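Side-chain contacts in flavodoxin (Aquifex aeolicus, PDB 2ARK), which probably serves as a low-potential electron carrier, using bound FMN to pass electrons to a number of redox enzymes: residues G65-S68 and W69-R73; K173-L176 and E177-K181. One frame throughout, in Å; residues are numbered along the deposited sequence.

Contact 1. Residues G65-S68 and W69-R73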
ATOM      1  N   GLY A  65      -7.844   9.321  -1.018  1.00 27.71           N
ATOM      2  CA  GLY A  65      -6.658   8.517  -1.263  1.00 26.38           C
ATOM      3  C   GLY A  65      -6.907   7.214  -2.001  1.00 25.42           C
ATOM      4  O   GLY A  65      -5.987   6.445  -2.177  1.00 25.92           O
ATOM      5  N   LEU A  66      -8.140   6.978  -2.444  1.00 23.76           N
ATOM      6  CA  LEU A  66      -8.574   5.678  -2.929  1.00 22.64           C
ATOM      7  C   LEU A  66      -9.458   5.803  -4.169  1.00 22.50           C
ATOM      8  O   LEU A  66      -9.994   6.891  -4.430  1.00 21.06           O
ATOM      9  CB  LEU A  66      -9.371   4.930  -1.830  1.00 21.34           C
ATOM     10  CG  LEU A  66      -8.673   4.517  -0.516  1.00 21.70           C
ATOM     11  CD1 LEU A  66      -9.613   3.840   0.471  1.00 20.19           C
ATOM     12  CD2 LEU A  66      -7.451   3.653  -0.739  1.00 22.17           C
ATOM     13  N   VAL A  67      -9.608   4.674  -4.903  1.00 23.10           N
ATOM     14  CA  VAL A  67     -10.709   4.477  -5.864  1.00 23.24           C
ATOM     15  C   VAL A  67     -12.009   5.037  -5.310  1.00 23.79           C
ATOM     16  O   VAL A  67     -12.260   4.952  -4.096  1.00 23.70           O
ATOM     17  CB  VAL A  67     -11.176   3.017  -6.075  1.00 23.42           C
ATOM     18  CG1 VAL A  67     -11.180   2.611  -7.566  1.00 24.85           C
ATOM     19  CG2 VAL A  67     -10.621   2.017  -5.082  1.00 21.89           C
ATOM     20  N   SER A  68     -12.862   5.519  -6.216  1.00 23.22           N
ATOM     21  CA  SER A  68     -14.170   5.994  -5.839  1.00 22.93           C
ATOM     22  C   SER A  68     -15.095   4.834  -5.457  1.00 23.00           C
ATOM     23  O   SER A  68     -14.889   3.649  -5.839  1.00 23.06           O
ATOM     24  CB  SER A  68     -14.777   6.773  -6.988  1.00 22.63           C
ATOM     25  OG  SER A  68     -15.178   5.887  -7.992  1.00 22.72           O
ATOM     26  N   TRP A  69     -16.130   5.176  -4.720  1.00 21.90           N
ATOM     27  CA  TRP A  69     -17.062   4.175  -4.279  1.00 21.72           C
ATOM     28  C   TRP A  69     -17.841   3.562  -5.461  1.00 22.78           C
ATOM     29  O   TRP A  69     -18.200   2.358  -5.408  1.00 23.39           O
ATOM     30  CB  TRP A  69     -17.967   4.724  -3.167  1.00 20.05           C
ATOM     31  CG  TRP A  69     -19.073   5.641  -3.579  1.00 19.31           C
ATOM     32  CD1 TRP A  69     -19.080   7.000  -3.489  1.00 18.64           C
ATOM     33  CD2 TRP A  69     -20.384   5.264  -4.086  1.00 18.29           C
ATOM     34  NE1 TRP A  69     -20.304   7.496  -3.919  1.00 17.00           N
ATOM     35  CE2 TRP A  69     -21.095   6.458  -4.333  1.00 15.46           C
ATOM     36  CE3 TRP A  69     -21.000   4.031  -4.390  1.00 17.06           C
ATOM     37  CZ2 TRP A  69     -22.406   6.464  -4.849  1.00 18.84           C
ATOM     38  CZ3 TRP A  69     -22.288   4.035  -4.924  1.00 17.00           C
ATOM     39  CH2 TRP A  69     -22.991   5.249  -5.126  1.00 18.09           C
ATOM     40  N   LYS A  70     -18.083   4.355  -6.518  1.00 22.43           N
ATOM     41  CA  LYS A  70     -18.801   3.829  -7.679  1.00 23.80           C
ATOM     42  C   LYS A  70     -17.914   2.840  -8.444  1.00 24.26           C
ATOM     43  O   LYS A  70     -18.417   1.829  -8.917  1.00 25.77           O
ATOM     44  CB  LYS A  70     -19.416   4.928  -8.594  1.00 23.46           C
ATOM     45  CG  LYS A  70     -20.824   5.418  -8.151  1.00 23.87           C
ATOM     46  CD  LYS A  70     -21.475   6.289  -9.216  1.00 23.60           C
ATOM     47  CE  LYS A  70     -22.796   6.909  -8.792  1.00 26.40           C
ATOM     48  NZ  LYS A  70     -23.392   7.898  -9.807  1.00 25.97           N
HETATM   49  N   MSE A  71     -16.608   3.090  -8.535  1.00 24.25           N
HETATM   50  CA  MSE A  71     -15.740   2.115  -9.162  1.00 24.50           C
HETATM   51  C   MSE A  71     -15.601   0.846  -8.323  1.00 24.76           C
HETATM   52  O   MSE A  71     -15.647  -0.255  -8.845  1.00 24.95           O
HETATM   53  CB  MSE A  71     -14.387   2.703  -9.517  1.00 25.01           C
HETATM   54  CG  MSE A  71     -13.525   1.744 -10.301  1.00 26.78           C
HETATM   55 SE   MSE A  71     -14.251   1.369 -12.148  1.00 42.19          SE
HETATM   56  CE  MSE A  71     -13.917   3.106 -13.012  1.00 33.97           C
ATOM     57  N   LYS A  72     -15.453   1.016  -7.016  1.00 24.71           N
ATOM     58  CA  LYS A  72     -15.433  -0.086  -6.076  1.00 24.16           C
ATOM     59  C   LYS A  72     -16.720  -0.913  -6.171  1.00 24.48           C
ATOM     60  O   LYS A  72     -16.667  -2.156  -6.169  1.00 24.61           O
ATOM     61  CB  LYS A  72     -15.209   0.462  -4.644  1.00 23.82           C
ATOM     62  CG  LYS A  72     -14.968  -0.595  -3.597  1.00 24.63           C
ATOM     63  CD  LYS A  72     -13.557  -1.240  -3.692  1.00 25.09           C
ATOM     64  CE  LYS A  72     -13.554  -2.710  -3.233  1.00 21.57           C
ATOM     65  NZ  LYS A  72     -14.169  -2.816  -1.881  1.00 22.58           N
ATOM     66  N   ARG A  73     -17.874  -0.253  -6.293  1.00 24.36           N
ATOM     67  CA  ARG A  73     -19.156  -0.982  -6.344  1.00 24.08           C
ATOM     68  C   ARG A  73     -19.290  -1.802  -7.632  1.00 25.31           C
ATOM     69  O   ARG A  73     -19.824  -2.911  -7.627  1.00 25.90           O
ATOM     70  CB  ARG A  73     -20.319  -0.014  -6.194  1.00 23.67           C
ATOM     71  CG  ARG A  73     -21.731  -0.626  -6.267  1.00 21.72           C
ATOM     72  CD  ARG A  73     -22.522   0.299  -7.127  1.00 20.03           C
ATOM     73  NE  ARG A  73     -23.569   0.925  -6.396  1.00 20.64           N
ATOM     74  CZ  ARG A  73     -24.222   2.033  -6.738  1.00 19.43           C
ATOM     75  NH1 ARG A  73     -25.183   2.419  -5.923  1.00 16.42           N
ATOM     76  NH2 ARG A  73     -23.925   2.767  -7.828  1.00 16.91           N
TER
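Ser68 is the N-cap residue of helix 69-78 and accepts a bond from Met71 N, where the loop after strand 55-61 of the flavodoxin-like fold turns into helix. Met71 is present as selenomethionine. Two hydrogen bonds tie Ser68 to the first turn. Met71 N donates to Ser68 OG at 3.2 Å, and the N-H points nearly straight at the oxygen. Lys72 N donates to Ser68 O at 2.9 Å, which is the first full helical bond. Ser68 OG sits between its backbone N and carbonyl carbon (chi1 74°), and this turns it back toward the first-turn N-H of Met71. OG is also hydrogen-bonded to Asp12 OD2, so two partners grip it. Without this hydroxyl, as with an alanine here, Met71 N would probably lose its capping acceptor and Asp12 a hydrogen-bond partner.

Apolar contact lies beside the cap. Val67 CG1 meets Met71 CG at 3.7 Å, the two side chains crossing at about a right angle. Behind them, Met71 packs on Val58 and Val67 on helix 104-117.

Lys72 and Arg73 meet the second subunit. Lys72 NZ hydrogen-bonds to Val67 O and Asn63 O of that subunit and pairs with Asp76 of its own chain. Within the helix, Arg73 lies one turn on from Trp69, and Trp69 CZ3 stands 3.3 Å above the centre of the Arg73 guanidinium plane.

Contact 2. Residues K173-L176 and E177-K181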
ATOM      1  N   LYS A 173       5.918 -11.234 -30.317  1.00 35.57           N
ATOM      2  CA  LYS A 173       7.123 -11.446 -29.506  1.00 36.91           C
ATOM      3  C   LYS A 173       8.225 -10.446 -29.805  1.00 37.43           C
ATOM      4  O   LYS A 173       9.065 -10.177 -28.938  1.00 37.68           O
ATOM      5  CB  LYS A 173       7.677 -12.874 -29.703  1.00 36.94           C
ATOM      6  CG  LYS A 173       6.691 -13.984 -29.340  1.00 39.01           C
ATOM      7  CD  LYS A 173       7.372 -15.200 -28.696  1.00 42.96           C
ATOM      8  CE  LYS A 173       7.586 -16.343 -29.693  1.00 44.02           C
ATOM      9  NZ  LYS A 173       7.666 -17.665 -28.993  1.00 44.56           N
ATOM     10  N   GLU A 174       8.212  -9.917 -31.031  1.00 37.97           N
ATOM     11  CA  GLU A 174       9.245  -9.008 -31.548  1.00 38.66           C
ATOM     12  C   GLU A 174       9.172  -7.596 -30.939  1.00 38.04           C
ATOM     13  O   GLU A 174      10.177  -6.889 -30.860  1.00 38.02           O
ATOM     14  CB  GLU A 174       9.153  -8.931 -33.080  1.00 39.42           C
ATOM     15  CG  GLU A 174       7.830  -8.265 -33.620  1.00 43.17           C
ATOM     16  CD  GLU A 174       6.749  -9.253 -34.121  1.00 46.25           C
ATOM     17  OE1 GLU A 174       5.665  -8.775 -34.542  1.00 47.18           O
ATOM     18  OE2 GLU A 174       6.976 -10.491 -34.111  1.00 48.50           O
ATOM     19  N   LEU A 175       7.976  -7.200 -30.518  1.00 37.37           N
ATOM     20  CA  LEU A 175       7.748  -5.901 -29.896  1.00 36.85           C
ATOM     21  C   LEU A 175       8.447  -5.724 -28.555  1.00 35.95           C
ATOM     22  O   LEU A 175       8.694  -4.591 -28.134  1.00 35.91           O
ATOM     23  CB  LEU A 175       6.252  -5.666 -29.676  1.00 37.04           C
ATOM     24  CG  LEU A 175       5.479  -4.676 -30.549  1.00 38.93           C
ATOM     25  CD1 LEU A 175       4.038  -4.517 -30.032  1.00 37.65           C
ATOM     26  CD2 LEU A 175       6.203  -3.319 -30.648  1.00 40.08           C
ATOM     27  N   LEU A 176       8.736  -6.824 -27.868  1.00 34.77           N
ATOM     28  CA  LEU A 176       9.322  -6.735 -26.531  1.00 34.15           C
ATOM     29  C   LEU A 176      10.664  -5.998 -26.578  1.00 34.02           C
ATOM     30  O   LEU A 176      10.860  -5.011 -25.852  1.00 33.92           O
ATOM     31  CB  LEU A 176       9.490  -8.120 -25.908  1.00 33.49           C
ATOM     32  CG  LEU A 176       8.990  -8.376 -24.482  1.00 33.22           C
ATOM     33  CD1 LEU A 176       9.710  -9.613 -23.944  1.00 31.24           C
ATOM     34  CD2 LEU A 176       9.135  -7.182 -23.534  1.00 28.58           C
ATOM     35  N   GLU A 177      11.556  -6.464 -27.455  1.00 33.82           N
ATOM     36  CA  GLU A 177      12.880  -5.878 -27.627  1.00 33.83           C
ATOM     37  C   GLU A 177      12.825  -4.490 -28.239  1.00 33.06           C
ATOM     38  O   GLU A 177      13.606  -3.617 -27.872  1.00 32.90           O
ATOM     39  CB  GLU A 177      13.782  -6.802 -28.457  1.00 34.45           C
ATOM     40  CG  GLU A 177      15.276  -6.791 -28.051  1.00 37.45           C
ATOM     41  CD  GLU A 177      15.502  -6.895 -26.516  1.00 41.80           C
ATOM     42  OE1 GLU A 177      16.503  -6.320 -26.045  1.00 43.65           O
ATOM     43  OE2 GLU A 177      14.692  -7.533 -25.779  1.00 41.68           O
ATOM     44  N   LYS A 178      11.915  -4.285 -29.178  1.00 32.62           N
ATOM     45  CA  LYS A 178      11.699  -2.966 -29.725  1.00 33.05           C
ATOM     46  C   LYS A 178      11.472  -1.971 -28.575  1.00 32.04           C
ATOM     47  O   LYS A 178      12.140  -0.927 -28.505  1.00 31.76           O
ATOM     48  CB  LYS A 178      10.506  -2.969 -30.684  1.00 33.08           C
ATOM     49  CG  LYS A 178       9.755  -1.610 -30.741  1.00 35.77           C
ATOM     50  CD  LYS A 178       8.788  -1.455 -31.945  1.00 35.86           C
ATOM     51  CE  LYS A 178       9.513  -1.368 -33.278  1.00 38.56           C
ATOM     52  NZ  LYS A 178      10.115  -0.023 -33.442  1.00 41.31           N
ATOM     53  N   ILE A 179      10.540  -2.308 -27.675  1.00 31.09           N
ATOM     54  CA  ILE A 179      10.200  -1.447 -26.561  1.00 29.87           C
ATOM     55  C   ILE A 179      11.361  -1.293 -25.582  1.00 29.64           C
ATOM     56  O   ILE A 179      11.644  -0.186 -25.129  1.00 29.82           O
ATOM     57  CB  ILE A 179       8.897  -1.890 -25.848  1.00 30.20           C
ATOM     58  CG1 ILE A 179       7.685  -1.718 -26.777  1.00 29.37           C
ATOM     59  CG2 ILE A 179       8.660  -1.100 -24.541  1.00 28.18           C
ATOM     60  CD1 ILE A 179       6.532  -2.683 -26.429  1.00 29.24           C
ATOM     61  N   ARG A 180      12.057  -2.379 -25.288  1.00 28.86           N
ATOM     62  CA  ARG A 180      13.075  -2.342 -24.257  1.00 28.67           C
ATOM     63  C   ARG A 180      14.228  -1.435 -24.619  1.00 29.19           C
ATOM     64  O   ARG A 180      14.828  -0.800 -23.733  1.00 29.12           O
ATOM     65  CB  ARG A 180      13.576  -3.747 -23.928  1.00 28.25           C
ATOM     66  CG  ARG A 180      12.606  -4.522 -23.106  1.00 26.56           C
ATOM     67  CD  ARG A 180      13.053  -5.930 -22.949  1.00 24.70           C
ATOM     68  NE  ARG A 180      12.197  -6.605 -21.985  1.00 24.45           N
ATOM     69  CZ  ARG A 180      12.225  -7.905 -21.717  1.00 23.00           C
ATOM     70  NH1 ARG A 180      13.061  -8.700 -22.348  1.00 23.22           N
ATOM     71  NH2 ARG A 180      11.399  -8.404 -20.817  1.00 24.00           N
ATOM     72  N   LYS A 181      14.509  -1.369 -25.925  1.00 29.77           N
ATOM     73  CA  LYS A 181      15.677  -0.684 -26.475  1.00 30.01           C
ATOM     74  C   LYS A 181      15.352   0.679 -27.102  1.00 29.72           C
ATOM     75  O   LYS A 181      16.260   1.389 -27.567  1.00 29.23           O
ATOM     76  CB  LYS A 181      16.394  -1.599 -27.478  1.00 30.51           C
ATOM     77  CG  LYS A 181      16.773  -2.986 -26.922  1.00 32.00           C
ATOM     78  CD  LYS A 181      17.955  -2.958 -25.911  1.00 33.95           C
ATOM     79  CE  LYS A 181      18.571  -4.367 -25.717  1.00 32.93           C
ATOM     80  NZ  LYS A 181      20.045  -4.380 -25.432  1.00 33.44           N
TER
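Arg180 reaches back across Leu176 at a slant, one turn earlier on helix 175-181, in an i to i+4 side-chain pairing. Its backbone N donates to Leu176 O at 2.9 Å, in the carbonyl plane. CB starts beside that same oxygen. CG is anti to the carbonyl carbon (chi1 -75°), which sends the chain back toward Leu176 and puts CG 3.3 Å from Leu176 O. The chain then runs extended. CD comes near Leu176 CD2, and NE lies 3.5 Å from Leu176 CD2. At CZ the flat group meets both methyls, and CD2 stands over one face, offset toward the rim. NE also donates to Asp87 O of the third subunit, which helps fix the rotation of the group. At the tip, Arg180 NH1 makes a long salt bridge to Glu177 OE2 at 4.0 Å.

On another side of the helix, Leu175 and Lys178 cross obliquely, and the aliphatic part of the lysine packs on the leucine. Ile179 N donates to Leu175 O at 3.0 Å. The Ile179 side chain, together with Leu175, faces helix 148-168, where both touch Ile167. Ile179 CD1 ends 4.3 Å from Leu175 CD2.

In the fold
The two contacts come in series along the chain, contact 1 first. The centres of contact 1 and contact 2 are about 35 Å apart, on opposite sides of the chain's centre. The nearest atoms of contact 1 and contact 2 are about 25 Å apart. They share no helix or strand. Contact 1 starts helix 69-78, after the loop that follows strand 55-61 of the parallel sheet, and leans on helix 104-117. Contact 2 belongs to the last helix, 175-181, which packs on helix 148-168. Each also meets a different neighbour in the four-chain assembly: residues 65-73 the second subunit, residues 173-181 the third. One protein chain thus offers two distant surfaces for assembly.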